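Local structure of putative rhamnosidase (Streptomyces avermitilis, 3W5M) at residues 348-353 / 391-396; 120-125 / 324-329. The protein hydrolyses terminal non-reducing alpha-L-rhamnose residues from flavonoid glycosides and gum arabic, and also carries a calcium-dependent rhamnose-binding module. All blocks are in the same frame, centred on the assembly; numbering follows the deposited sequence.

Both contacts lie within one beta-rich region, where a mixed five-stranded sheet adjoins an antiparallel seven-stranded one, their centres about 12 Å apart and away from the calcium and rhamnose sites. Both are largely buried, but contact 1 reaches the surface at Arg-351, while contact 2 has no exposed residue in touch. Contact 1 joins the loops leading into strands 353-360 and 398-407; contact 2 brings Trp-122, next to the edge strand 123-124, against strand 316-326, which lies between those two. Each turns on one large aromatic: in contact 1 a tyrosine meets another ring amid carboxylate, guanidinium and water; in contact 2 a tryptophan meets aliphatic groups. They touch, Tyr-350 CD1 lying 4.1 Å from Leu-326 CD2.

Contact 1 of 2, residues 348-353 / 391-396; sequences TDYRKR and HQYGER
The edge of Tyr-350 points into one face of Tyr-393 in a T-shaped stack, centroids 4.9 Å apart and planes at 85°. Tyr-350 CD2 lies 3.6 Å from Tyr-393 CD1, over the middle of that ring. At the rim of Tyr-393, Asp-349 OD1 lies near the ring plane, 3.7 Å from CE2, favourable for a carboxylate because aromatic C-H edges are weakly positive. Arg-351 crosses Tyr-393 at about a right angle; a water bridges the two, 3.1 Å from Arg-351 NH2 and 2.6 Å from Tyr-393 OH.

A network within 348-353 positions these groups. Asp-349 has CG anti to its own N (chi1 174°), letting OD1 accept from Arg-351 N in an Asx turn and, from the opposite face, from Arg-351 NE in a 2.9 Å salt bridge. Arginine suits this exposed position: beyond the backbone N-H that any residue but proline could give, its NE pairs with the carboxylate while NH2 reaches the water. Farther out, Gly-346 O bonds Tyr-350 OH and Trp-347 NE1 bonds Tyr-393 OH.

Trp-380 and Tyr-381 of helix 379-382 touch Tyr-350 and Tyr-393 respectively; Thr-348, in the loop leading into strand 353-360, rests on Lys-663 and Asp-667 of helix 658-671.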
loop_
_atom_site.group_PDB
_atom_site.type_symbol
_atom_site.label_atom_id
_atom_site.label_comp_id
_atom_site.label_asym_id
_atom_site.label_seq_id
_atom_site.Cartn_x
_atom_site.Cartn_y
_atom_site.Cartn_z
ATOM N N THR A 348 4.493 2.351 9.220
ATOM C CA THR A 348 3.780 2.138 10.484
ATOM C C THR A 348 3.630 3.493 11.184
ATOM O O THR A 348 4.234 4.496 10.754
ATOM C CB THR A 348 4.497 1.135 11.402
ATOM O OG1 THR A 348 5.881 1.508 11.554
ATOM C CG2 THR A 348 4.392 -0.311 10.837
ATOM N N ASP A 349 2.840 3.557 12.270
ATOM C CA ASP A 349 2.904 4.773 13.077
ATOM C C ASP A 349 4.248 4.800 13.824
ATOM O O ASP A 349 4.404 4.156 14.890
ATOM C CB ASP A 349 1.709 4.872 14.058
ATOM C CG ASP A 349 1.830 6.075 15.025
ATOM O OD1 ASP A 349 2.822 6.841 15.004
ATOM O OD2 ASP A 349 0.910 6.240 15.859
ATOM N N TYR A 350 5.217 5.550 13.280
ATOM C CA TYR A 350 6.591 5.498 13.777
ATOM C C TYR A 350 6.788 5.940 15.239
ATOM O O TYR A 350 7.828 5.680 15.838
ATOM C CB TYR A 350 7.516 6.304 12.876
ATOM C CG TYR A 350 7.486 5.833 11.436
ATOM C CD1 TYR A 350 8.048 4.613 11.059
ATOM C CD2 TYR A 350 6.871 6.617 10.444
ATOM C CE1 TYR A 350 8.002 4.188 9.712
ATOM C CE2 TYR A 350 6.815 6.197 9.128
ATOM C CZ TYR A 350 7.412 4.993 8.762
ATOM O OH TYR A 350 7.351 4.615 7.428
ATOM N N ARG A 351 5.810 6.630 15.792
ATOM C CA ARG A 351 5.836 6.972 17.219
ATOM C C ARG A 351 5.649 5.698 18.049
ATOM O O ARG A 351 6.240 5.558 19.122
ATOM C CB ARG A 351 4.708 7.943 17.547
ATOM C CG ARG A 351 4.831 9.327 16.916
ATOM C CD ARG A 351 3.490 10.056 16.883
ATOM N NE ARG A 351 2.576 9.561 15.843
ATOM C CZ ARG A 351 1.349 10.040 15.630
ATOM N NH1 ARG A 351 0.888 11.037 16.385
ATOM N NH2 ARG A 351 0.580 9.533 14.659
ATOM N N LYS A 352 4.831 4.769 17.550
ATOM C CA LYS A 352 4.516 3.550 18.287
ATOM C C LYS A 352 5.391 2.369 17.926
ATOM O O LYS A 352 5.763 1.582 18.807
ATOM C CB LYS A 352 3.033 3.194 18.133
ATOM C CG LYS A 352 2.139 4.265 18.762
ATOM C CD LYS A 352 0.702 3.820 18.868
ATOM C CE LYS A 352 -0.112 4.848 19.629
ATOM N NZ LYS A 352 -1.457 4.275 19.912
ATOM N N ARG A 353 5.720 2.227 16.643
ATOM C CA ARG A 353 6.533 1.079 16.233
ATOM C C ARG A 353 7.205 1.363 14.889
ATOM O O ARG A 353 6.693 2.149 14.055
ATOM C CB ARG A 353 5.696 -0.207 16.160
ATOM C CG ARG A 353 4.724 -0.252 14.980
ATOM C CD ARG A 353 3.791 -1.459 15.000
ATOM N NE ARG A 353 2.854 -1.344 16.128
ATOM C CZ ARG A 353 2.869 -2.147 17.191
ATOM N NH1 ARG A 353 3.745 -3.161 17.266
ATOM N NH2 ARG A 353 2.002 -1.939 18.183
ATOM N N HIS A 391 6.888 15.913 6.400
ATOM C CA HIS A 391 7.218 15.980 7.829
ATOM C C HIS A 391 6.082 15.517 8.735
ATOM O O HIS A 391 5.845 16.113 9.783
ATOM C CB HIS A 391 7.678 17.393 8.205
ATOM C CG HIS A 391 8.770 17.904 7.332
ATOM N ND1 HIS A 391 8.934 19.243 7.042
ATOM C CD2 HIS A 391 9.744 17.247 6.655
ATOM C CE1 HIS A 391 9.977 19.387 6.237
ATOM N NE2 HIS A 391 10.485 18.193 5.988
ATOM N N GLN A 392 5.374 14.464 8.332
ATOM C CA GLN A 392 4.292 13.923 9.171
ATOM C C GLN A 392 4.819 13.371 10.502
ATOM O O GLN A 392 4.165 13.512 11.524
ATOM C CB GLN A 392 3.468 12.871 8.428
ATOM C CG GLN A 392 2.770 13.391 7.167
ATOM C CD GLN A 392 1.821 14.531 7.455
ATOM O OE1 GLN A 392 1.115 14.529 8.469
ATOM N NE2 GLN A 392 1.771 15.499 6.551
ATOM N N TYR A 393 6.004 12.765 10.504
ATOM C CA TYR A 393 6.532 12.160 11.723
ATOM C C TYR A 393 7.836 12.798 12.207
ATOM O O TYR A 393 8.208 12.691 13.385
ATOM C CB TYR A 393 6.732 10.643 11.546
ATOM C CG TYR A 393 5.473 9.868 11.193
ATOM C CD1 TYR A 393 5.087 9.698 9.882
ATOM C CD2 TYR A 393 4.668 9.313 12.196
ATOM C CE1 TYR A 393 3.951 8.976 9.549
ATOM C CE2 TYR A 393 3.512 8.616 11.886
ATOM C CZ TYR A 393 3.153 8.430 10.574
ATOM O OH TYR A 393 2.017 7.724 10.248
ATOM N N GLY A 394 8.565 13.406 11.285
ATOM C CA GLY A 394 9.856 14.011 11.612
ATOM C C GLY A 394 10.372 14.753 10.399
ATOM O O GLY A 394 9.762 14.692 9.308
ATOM N N GLU A 395 11.501 15.432 10.569
ATOM C CA GLU A 395 12.009 16.336 9.518
ATOM C C GLU A 395 13.106 15.724 8.672
ATOM O O GLU A 395 13.295 16.137 7.529
ATOM C CB GLU A 395 12.620 17.600 10.139
ATOM C CG GLU A 395 11.730 18.347 11.118
ATOM C CD GLU A 395 10.837 19.368 10.439
ATOM O OE1 GLU A 395 11.305 20.046 9.498
ATOM O OE2 GLU A 395 9.666 19.508 10.860
ATOM N N ARG A 396 13.865 14.805 9.261
ATOM C CA ARG A 396 15.054 14.246 8.614
ATOM C C ARG A 396 15.016 12.749 8.765
ATOM O O ARG A 396 14.700 12.238 9.862
ATOM C CB ARG A 396 16.340 14.735 9.292
ATOM C CG ARG A 396 16.658 16.197 9.060
ATOM C CD ARG A 396 17.656 16.717 10.077
ATOM N NE ARG A 396 17.168 17.960 10.673
ATOM C CZ ARG A 396 16.392 18.015 11.754
ATOM N NH1 ARG A 396 16.025 16.900 12.369
ATOM N NH2 ARG A 396 15.988 19.186 12.231
HETATM O O HOH W 1 0.276 7.640 12.207
#

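Contact 2 of 2, residues 120-125 / 324-329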
loop_
_atom_site.group_PDB
_atom_site.type_symbol
_atom_site.label_atom_id
_atom_site.label_comp_id
_atom_site.label_asym_id
_atom_site.label_seq_id
_atom_site.Cartn_x
_atom_site.Cartn_y
_atom_site.Cartn_z
ATOM N N ALA A 120 23.169 -0.686 18.120
ATOM C CA ALA A 120 23.305 0.322 17.076
ATOM C C ALA A 120 22.727 1.681 17.531
ATOM O O ALA A 120 21.871 1.721 18.414
ATOM C CB ALA A 120 22.606 -0.171 15.807
ATOM N N LYS A 121 23.202 2.778 16.943
ATOM C CA LYS A 121 22.637 4.120 17.167
ATOM C C LYS A 121 21.957 4.656 15.914
ATOM O O LYS A 121 22.424 4.418 14.780
ATOM C CB LYS A 121 23.727 5.130 17.561
ATOM C CG LYS A 121 24.768 4.656 18.563
ATOM C CD LYS A 121 24.205 4.422 19.944
ATOM C CE LYS A 121 25.346 4.441 20.962
ATOM N NZ LYS A 121 25.068 3.548 22.118
ATOM N N TRP A 122 20.876 5.408 16.114
ATOM C CA TRP A 122 20.225 6.085 15.004
ATOM C C TRP A 122 21.140 7.157 14.453
ATOM O O TRP A 122 21.627 8.012 15.200
ATOM C CB TRP A 122 18.928 6.714 15.464
ATOM C CG TRP A 122 17.878 5.718 15.786
ATOM C CD1 TRP A 122 17.547 5.215 17.042
ATOM C CD2 TRP A 122 17.001 5.095 14.858
ATOM N NE1 TRP A 122 16.511 4.315 16.924
ATOM C CE2 TRP A 122 16.142 4.238 15.600
ATOM C CE3 TRP A 122 16.849 5.173 13.457
ATOM C CZ2 TRP A 122 15.163 3.458 14.991
ATOM C CZ3 TRP A 122 15.866 4.384 12.859
ATOM C CH2 TRP A 122 15.042 3.545 13.624
ATOM N N ILE A 123 21.357 7.148 13.135
ATOM C CA ILE A 123 22.163 8.187 12.514
ATOM C C ILE A 123 21.468 8.826 11.312
ATOM O O ILE A 123 20.666 8.179 10.613
ATOM C CB ILE A 123 23.553 7.689 12.078
ATOM C CG1 ILE A 123 23.428 6.557 11.040
ATOM C CG2 ILE A 123 24.422 7.309 13.280
ATOM C CD1 ILE A 123 24.768 6.118 10.476
ATOM N N SER A 124 21.838 10.079 11.049
ATOM C CA SER A 124 21.298 10.884 9.941
ATOM C C SER A 124 22.457 11.554 9.220
ATOM O O SER A 124 23.506 11.773 9.825
ATOM C CB SER A 124 20.418 11.996 10.489
ATOM O OG SER A 124 19.137 11.544 10.869
ATOM N N ALA A 125 22.261 11.919 7.950
ATOM C CA ALA A 125 23.206 12.820 7.280
ATOM C C ALA A 125 23.149 14.195 7.979
ATOM O O ALA A 125 22.100 14.554 8.528
ATOM C CB ALA A 125 22.856 12.959 5.810
ATOM N N THR A 324 16.799 -0.914 9.897
ATOM C CA THR A 324 15.539 -0.194 9.744
ATOM C C THR A 324 15.850 1.281 9.484
ATOM O O THR A 324 17.021 1.693 9.477
ATOM C CB THR A 324 14.600 -0.406 10.979
ATOM O OG1 THR A 324 13.323 0.230 10.723
ATOM C CG2 THR A 324 15.229 0.120 12.289
ATOM N N ALA A 325 14.822 2.080 9.198
ATOM C CA ALA A 325 14.993 3.499 8.989
ATOM C C ALA A 325 13.747 4.221 9.467
ATOM O O ALA A 325 12.641 3.676 9.427
ATOM C CB ALA A 325 15.236 3.807 7.498
ATOM N N LEU A 326 13.951 5.423 9.967
ATOM C CA LEU A 326 12.853 6.384 10.046
ATOM C C LEU A 326 12.902 7.129 8.738
ATOM O O LEU A 326 13.715 8.040 8.561
ATOM C CB LEU A 326 13.017 7.294 11.250
ATOM C CG LEU A 326 12.944 6.437 12.529
ATOM C CD1 LEU A 326 13.319 7.289 13.723
ATOM C CD2 LEU A 326 11.560 5.780 12.741
ATOM N N GLY A 327 12.116 6.659 7.774
ATOM C CA GLY A 327 12.346 7.034 6.364
ATOM C C GLY A 327 12.380 5.763 5.532
ATOM O O GLY A 327 11.603 4.835 5.786
ATOM N N LEU A 328 13.295 5.689 4.562
ATOM C CA LEU A 328 13.443 4.483 3.762
ATOM C C LEU A 328 14.944 4.299 3.581
ATOM O O LEU A 328 15.676 5.278 3.629
ATOM C CB LEU A 328 12.835 4.646 2.344
ATOM C CG LEU A 328 11.364 5.068 2.218
ATOM C CD1 LEU A 328 11.093 5.355 0.740
ATOM C CD2 LEU A 328 10.447 3.973 2.720
ATOM N N TYR A 329 15.363 3.059 3.345
ATOM C CA TYR A 329 16.789 2.792 3.148
ATOM C C TYR A 329 16.968 1.680 2.114
ATOM O O TYR A 329 16.048 0.870 1.848
ATOM C CB TYR A 329 17.487 2.417 4.469
ATOM C CG TYR A 329 17.145 1.034 4.931
ATOM C CD1 TYR A 329 15.911 0.771 5.580
ATOM C CD2 TYR A 329 17.993 -0.029 4.681
ATOM C CE1 TYR A 329 15.563 -0.506 5.958
ATOM C CE2 TYR A 329 17.642 -1.325 5.059
ATOM C CZ TYR A 329 16.428 -1.550 5.703
ATOM O OH TYR A 329 16.072 -2.818 6.084
#
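Trp-122 lays its six-membered ring against Leu-326 and Thr-324, without any hydrogen bond between the segments. Leu-326 CD1 sits over one face of that ring, 4.0 Å from its centroid and 13° off its normal, a CH-pi contact; CG comes in lower, 3.6 Å from Trp-122 CZ3. The leucine has CG anti to its carbonyl carbon (chi1 -63°) and an extended second torsion, which carries its branch across the indole at about a right angle. A branched aliphatic residue suits this place, offering C-H groups to an electron-rich face.

Trp-122 is turned in the same sense about its first torsion, and chi2 of 97° stands the ring roughly perpendicular to the CA-CB-CG plane. The long indole thereby bridges the distance between backbones whose nearest CA atoms, those of Trp-122 and Ala-325, are 8.4 Å apart. Its leading edge ends near the strand, with Trp-122 CZ3 3.6 Å from Leu-326 N and Ala-325 C near the ring plane at the edge.

Thr-324 divides its branches by polarity: CG2 meets Trp-122 CH2 at 3.7 Å, whereas OG1 is hydrogen-bonded to Gln-355 O.

Leu-400 of strand 398-407 touches Trp-122 and Thr-324, and Val-354 of strand 353-360 touches Thr-324 and Leu-326; these strands flank strand 316-326 in its sheet. Strand 123-124 edges the neighbouring seven-stranded sheet and is also bonded, through the backbone of Ile-123, to Leu-399 of strand 398-407.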